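Local coordinates for protein xylulose kinase (Escherichia coli, PDB 2ITM) that phosphorylates D-xylulose to D-xylulose 5-phosphate with ATP, as a homodimeric sugar kinase of the FGGY family, at residues A[319-322]-A[323-326]; A[469-472]-A[473-476]. All coordinates share one frame; numbering follows the deposited sequence.

Contact 1 of 2, residues A[319-322]-A[323-326]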
ATOM      1  N   GLN A 319     -10.108  -4.765  20.427  1.00 50.54           N
ATOM      2  CA  GLN A 319     -10.280  -3.351  20.706  1.00 56.92           C
ATOM      3  C   GLN A 319     -10.630  -2.548  19.460  1.00 55.18           C
ATOM      4  O   GLN A 319     -10.666  -1.336  19.511  1.00 52.86           O
ATOM      5  CB  GLN A 319      -9.011  -2.775  21.376  1.00 54.68           C
ATOM      6  CG  GLN A 319      -8.688  -3.383  22.739  1.00 82.58           C
ATOM      7  CD  GLN A 319      -9.904  -3.985  23.435  1.00 86.48           C
ATOM      8  OE1 GLN A 319     -10.770  -3.260  23.917  1.00 74.84           O
ATOM      9  NE2 GLN A 319      -9.979  -5.316  23.481  1.00 57.89           N
ATOM     10  N   ALA A 320     -10.910  -3.237  18.375  1.00 51.72           N
ATOM     11  CA  ALA A 320     -11.267  -2.548  17.153  1.00 51.25           C
ATOM     12  C   ALA A 320     -12.540  -1.716  17.307  1.00 54.81           C
ATOM     13  O   ALA A 320     -13.534  -2.168  17.857  1.00 34.12           O
ATOM     14  CB  ALA A 320     -11.387  -3.516  16.014  1.00 39.99           C
ATOM     15  N   ASP A 321     -12.483  -0.480  16.801  1.00 53.04           N
ATOM     16  CA  ASP A 321     -13.585   0.469  16.858  1.00 51.89           C
ATOM     17  C   ASP A 321     -14.790   0.025  16.037  1.00 52.75           C
ATOM     18  O   ASP A 321     -14.777   0.066  14.816  1.00 56.28           O
ATOM     19  CB  ASP A 321     -13.098   1.845  16.412  1.00 54.64           C
ATOM     20  CG  ASP A 321     -14.159   2.906  16.524  1.00 72.87           C
ATOM     21  OD1 ASP A 321     -15.352   2.557  16.522  1.00 75.42           O
ATOM     22  OD2 ASP A 321     -13.895   4.116  16.612  1.00 57.26           O
ATOM     23  N   GLU A 322     -15.837  -0.401  16.723  1.00 54.91           N
ATOM     24  CA  GLU A 322     -17.013  -0.943  16.067  1.00 61.23           C
ATOM     25  C   GLU A 322     -17.653   0.019  15.073  1.00 59.70           C
ATOM     26  O   GLU A 322     -18.323  -0.401  14.143  1.00 71.20           O
ATOM     27  CB  GLU A 322     -18.038  -1.365  17.097  1.00 56.45           C
ATOM     28  CG  GLU A 322     -17.600  -2.531  17.959  1.00 72.98           C
ATOM     29  CD  GLU A 322     -17.613  -3.863  17.218  1.00 94.73           C
ATOM     30  OE1 GLU A 322     -16.898  -3.998  16.214  1.00 78.88           O
ATOM     31  OE2 GLU A 322     -18.344  -4.773  17.648  1.00 93.07           O
ATOM     32  N   SER A 323     -17.456   1.312  15.273  1.00 63.19           N
ATOM     33  CA  SER A 323     -18.210   2.308  14.526  1.00 67.59           C
ATOM     34  C   SER A 323     -17.432   2.735  13.291  1.00 66.92           C
ATOM     35  O   SER A 323     -18.000   3.248  12.333  1.00 63.02           O
ATOM     36  CB  SER A 323     -18.493   3.529  15.400  1.00 67.07           C
ATOM     37  OG  SER A 323     -17.337   4.328  15.529  1.00 48.92           O
ATOM     38  N   ALA A 324     -16.125   2.521  13.336  1.00 61.23           N
ATOM     39  CA  ALA A 324     -15.274   2.613  12.164  1.00 51.27           C
ATOM     40  C   ALA A 324     -15.827   1.825  11.001  1.00 39.66           C
ATOM     41  O   ALA A 324     -16.227   0.682  11.142  1.00 55.72           O
ATOM     42  CB  ALA A 324     -13.888   2.149  12.499  1.00 43.26           C
ATOM     43  N   GLU A 325     -15.842   2.451   9.840  1.00 60.35           N
ATOM     44  CA  GLU A 325     -15.956   1.716   8.602  1.00 56.22           C
ATOM     45  C   GLU A 325     -14.838   0.704   8.438  1.00 46.88           C
ATOM     46  O   GLU A 325     -13.761   0.852   8.992  1.00 37.77           O
ATOM     47  CB  GLU A 325     -15.976   2.667   7.418  1.00 66.24           C
ATOM     48  CG  GLU A 325     -17.296   3.376   7.223  1.00 72.03           C
ATOM     49  CD  GLU A 325     -17.122   4.725   6.571  1.00 73.95           C
ATOM     50  OE1 GLU A 325     -16.017   5.281   6.657  1.00 60.84           O
ATOM     51  OE2 GLU A 325     -18.087   5.221   5.966  1.00 92.03           O
ATOM     52  N   PRO A 326     -15.120  -0.340   7.676  1.00 40.55           N
ATOM     53  CA  PRO A 326     -14.176  -1.459   7.499  1.00 34.10           C
ATOM     54  C   PRO A 326     -12.960  -1.009   6.712  1.00 31.54           C
ATOM     55  O   PRO A 326     -13.097  -0.273   5.748  1.00 31.34           O
ATOM     56  CB  PRO A 326     -14.991  -2.468   6.699  1.00 39.20           C
ATOM     57  CG  PRO A 326     -16.388  -2.101   6.949  1.00 42.87           C
ATOM     58  CD  PRO A 326     -16.422  -0.628   7.062  1.00 43.30           C
TER
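D321 and S323 meet through a single carboxylate oxygen. OD1 of D321 takes the backbone N-H of S323 at 2.7 Å, with an N-H...O angle of 155°, and also the hydroxyl of the same serine, whose OG donates to D321 OD1 over 2.8 Å. The amide arrives on the anti side of the carboxylate and the hydroxyl on its syn side, both displaced to the same face of its plane. CG of D321 stands anti to its own backbone N (chi1 -176°), which carries the carboxylate forward over the turn, while chi1 of 76° in S323 swings OG back to meet it. A324 adds two weak bonds: its N lies 3.2 Å from D321 O, in a strongly bent geometry, and 3.3 Å from D321 OD1. The methyl of A324 packs beside the aspartate stem, A324 CB lying 4.0 Å from D321 CB. At the incoming end of the turn, D321 N is hydrogen-bonded to E360 of helix 358-381. With the OD1 bond to the amide two residues on, this surface loop between helix 310-316 and strand 328-333 forms an Asx turn, superimposed on a type I beta turn from D321 to A324.

Contact 2 of 2, residues A[469-472]-A[473-476]; sequences RETF and RRLY
R473 folds back over R469 and E470, one turn earlier on helix 459-479, the alpha-helix near the C-terminus. Its CB lies 3.5 Å from R469 O, the carbonyl that accepts the R473 backbone N-H, and CG stays against that oxygen at 3.4 Å. The bend at chi3 (-55°) turns the chain back, so that CD and NE remain close to R469 O and CZ brings the guanidinium face over it. At the tip the branches part. R473 NH2 reaches E470 CA at 3.6 Å, whereas R473 NH1 passes CB of R469 and sits over the centre of the R469 guanidinium, 3.9 Å from R469 NH1, the two planes being 77° apart. This approach of like charges is probably eased by helix 358-381, where D375 forms a salt bridge with R473 and D378 one with R469. F472 and Y476 extend side by side from the same helix, their ring planes inclined at 34°; F472 packs on L330 and P331 of strand 328-333, and Y476 stacks on Y332. Between these two rings the nearest carbons are F472 CZ and Y476 CD1, 3.9 Å apart.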
ATOM      1  N   ARG A 469     -18.094 -11.259   2.992  1.00 17.72           N
ATOM      2  CA  ARG A 469     -17.498 -12.239   2.090  1.00 18.63           C
ATOM      3  C   ARG A 469     -17.785 -11.879   0.641  1.00 27.80           C
ATOM      4  O   ARG A 469     -16.904 -11.927  -0.195  1.00 23.73           O
ATOM      5  CB  ARG A 469     -18.042 -13.643   2.390  1.00 32.31           C
ATOM      6  CG  ARG A 469     -17.259 -14.441   3.420  1.00 38.03           C
ATOM      7  CD  ARG A 469     -18.011 -15.583   4.042  1.00 30.29           C
ATOM      8  NE  ARG A 469     -17.810 -16.871   3.388  1.00 34.83           N
ATOM      9  CZ  ARG A 469     -16.788 -17.169   2.631  1.00 26.17           C
ATOM     10  NH1 ARG A 469     -15.847 -16.274   2.419  1.00 62.74           N
ATOM     11  NH2 ARG A 469     -16.699 -18.361   2.076  1.00 35.09           N
ATOM     12  N   GLU A 470     -19.035 -11.533   0.370  1.00 18.33           N
ATOM     13  CA  GLU A 470     -19.469 -11.049  -0.928  1.00 19.99           C
ATOM     14  C   GLU A 470     -18.691  -9.819  -1.338  1.00 16.06           C
ATOM     15  O   GLU A 470     -18.253  -9.702  -2.456  1.00 27.38           O
ATOM     16  CB  GLU A 470     -20.942 -10.715  -0.842  1.00 23.66           C
ATOM     17  CG  GLU A 470     -21.663 -10.537  -2.152  1.00 52.73           C
ATOM     18  CD  GLU A 470     -23.134 -10.239  -1.932  1.00 60.30           C
ATOM     19  OE1 GLU A 470     -23.755 -10.905  -1.082  1.00 62.15           O
ATOM     20  OE2 GLU A 470     -23.651  -9.329  -2.591  1.00 68.99           O
ATOM     21  N   THR A 471     -18.528  -8.902  -0.409  1.00 21.44           N
ATOM     22  CA  THR A 471     -17.814  -7.678  -0.687  1.00 25.32           C
ATOM     23  C   THR A 471     -16.330  -7.936  -0.943  1.00 29.85           C
ATOM     24  O   THR A 471     -15.769  -7.461  -1.914  1.00 23.79           O
ATOM     25  CB  THR A 471     -18.030  -6.660   0.438  1.00 21.43           C
ATOM     26  OG1 THR A 471     -19.346  -6.119   0.340  1.00 22.25           O
ATOM     27  CG2 THR A 471     -17.158  -5.462   0.233  1.00 19.21           C
ATOM     28  N   PHE A 472     -15.717  -8.708  -0.059  1.00 23.58           N
ATOM     29  CA  PHE A 472     -14.368  -9.230  -0.258  1.00 33.24           C
ATOM     30  C   PHE A 472     -14.115  -9.845  -1.635  1.00 15.33           C
ATOM     31  O   PHE A 472     -13.191  -9.482  -2.286  1.00 19.91           O
ATOM     32  CB  PHE A 472     -14.005 -10.214   0.855  1.00 25.14           C
ATOM     33  CG  PHE A 472     -12.711 -10.939   0.634  1.00 23.13           C
ATOM     34  CD1 PHE A 472     -11.524 -10.408   1.067  1.00 22.48           C
ATOM     35  CD2 PHE A 472     -12.688 -12.154   0.000  1.00 27.46           C
ATOM     36  CE1 PHE A 472     -10.349 -11.076   0.863  1.00 28.03           C
ATOM     37  CE2 PHE A 472     -11.513 -12.817  -0.205  1.00 24.37           C
ATOM     38  CZ  PHE A 472     -10.345 -12.279   0.228  1.00 19.41           C
ATOM     39  N   ARG A 473     -14.957 -10.786  -2.036  1.00 17.54           N
ATOM     40  CA  ARG A 473     -14.846 -11.440  -3.306  1.00 17.96           C
ATOM     41  C   ARG A 473     -14.908 -10.466  -4.473  1.00 19.57           C
ATOM     42  O   ARG A 473     -14.187 -10.615  -5.433  1.00 23.55           O
ATOM     43  CB  ARG A 473     -15.915 -12.503  -3.482  1.00 24.71           C
ATOM     44  CG  ARG A 473     -15.603 -13.785  -2.784  1.00 22.66           C
ATOM     45  CD  ARG A 473     -16.553 -14.911  -3.051  1.00 26.26           C
ATOM     46  NE  ARG A 473     -17.929 -14.574  -2.761  1.00 33.02           N
ATOM     47  CZ  ARG A 473     -18.569 -14.940  -1.675  1.00 37.92           C
ATOM     48  NH1 ARG A 473     -17.969 -15.655  -0.751  1.00 27.52           N
ATOM     49  NH2 ARG A 473     -19.823 -14.585  -1.512  1.00 38.78           N
ATOM     50  N   ARG A 474     -15.800  -9.491  -4.379  1.00 28.02           N
ATOM     51  CA  ARG A 474     -15.932  -8.431  -5.368  1.00 26.27           C
ATOM     52  C   ARG A 474     -14.642  -7.641  -5.498  1.00 20.95           C
ATOM     53  O   ARG A 474     -14.106  -7.490  -6.575  1.00 24.50           O
ATOM     54  CB  ARG A 474     -17.066  -7.489  -4.963  1.00 50.87           C
ATOM     55  CG  ARG A 474     -17.716  -6.718  -6.091  1.00 61.40           C
ATOM     56  CD  ARG A 474     -18.101  -5.275  -5.753  1.00 72.49           C
ATOM     57  NE  ARG A 474     -18.732  -5.126  -4.446  1.00 90.16           N
ATOM     58  CZ  ARG A 474     -19.736  -5.866  -4.008  1.00 79.36           C
ATOM     59  NH1 ARG A 474     -20.243  -6.823  -4.771  1.00 71.43           N
ATOM     60  NH2 ARG A 474     -20.232  -5.652  -2.822  1.00 67.21           N
ATOM     61  N   LEU A 475     -14.151  -7.146  -4.374  1.00 24.41           N
ATOM     62  CA  LEU A 475     -12.920  -6.394  -4.344  1.00 14.19           C
ATOM     63  C   LEU A 475     -11.719  -7.214  -4.796  1.00 29.06           C
ATOM     64  O   LEU A 475     -10.913  -6.742  -5.572  1.00 24.74           O
ATOM     65  CB  LEU A 475     -12.679  -5.818  -2.953  1.00 27.85           C
ATOM     66  CG  LEU A 475     -13.524  -4.661  -2.421  1.00 42.70           C
ATOM     67  CD1 LEU A 475     -13.056  -4.238  -1.058  1.00 24.16           C
ATOM     68  CD2 LEU A 475     -13.520  -3.484  -3.360  1.00 55.51           C
ATOM     69  N   TYR A 476     -11.603  -8.438  -4.298  1.00 23.43           N
ATOM     70  CA  TYR A 476     -10.487  -9.316  -4.641  1.00 21.13           C
ATOM     71  C   TYR A 476     -10.399  -9.505  -6.155  1.00 24.92           C
ATOM     72  O   TYR A 476      -9.373  -9.272  -6.766  1.00 23.47           O
ATOM     73  CB  TYR A 476     -10.651 -10.659  -3.928  1.00 24.12           C
ATOM     74  CG  TYR A 476      -9.535 -11.664  -4.110  1.00 25.48           C
ATOM     75  CD1 TYR A 476      -8.514 -11.778  -3.184  1.00 23.30           C
ATOM     76  CD2 TYR A 476      -9.525 -12.526  -5.185  1.00 24.59           C
ATOM     77  CE1 TYR A 476      -7.510 -12.696  -3.343  1.00 20.04           C
ATOM     78  CE2 TYR A 476      -8.528 -13.440  -5.345  1.00 23.19           C
ATOM     79  CZ  TYR A 476      -7.520 -13.523  -4.424  1.00 24.90           C
ATOM     80  OH  TYR A 476      -6.528 -14.439  -4.587  1.00 27.66           O
TER

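Overall arrangement
Contact 1 comes first along the chain, in the loop joining helix 310-316 to strand 328-333, and contact 2 follows far downstream on helix 459-479. Their centres are about 19 Å apart and their nearest atoms about 7 Å, without touching. Helix 358-381 links them: E360, near its start, bonds the loop, while its later turns lie against the late helix. Strand 328-333, entered just after contact 1, also packs against contact 2. Both therefore belong to one peripheral region of the chain, away from the xylulose site, where the C-terminal helix is packed against earlier elements of the FGGY C-terminal domain.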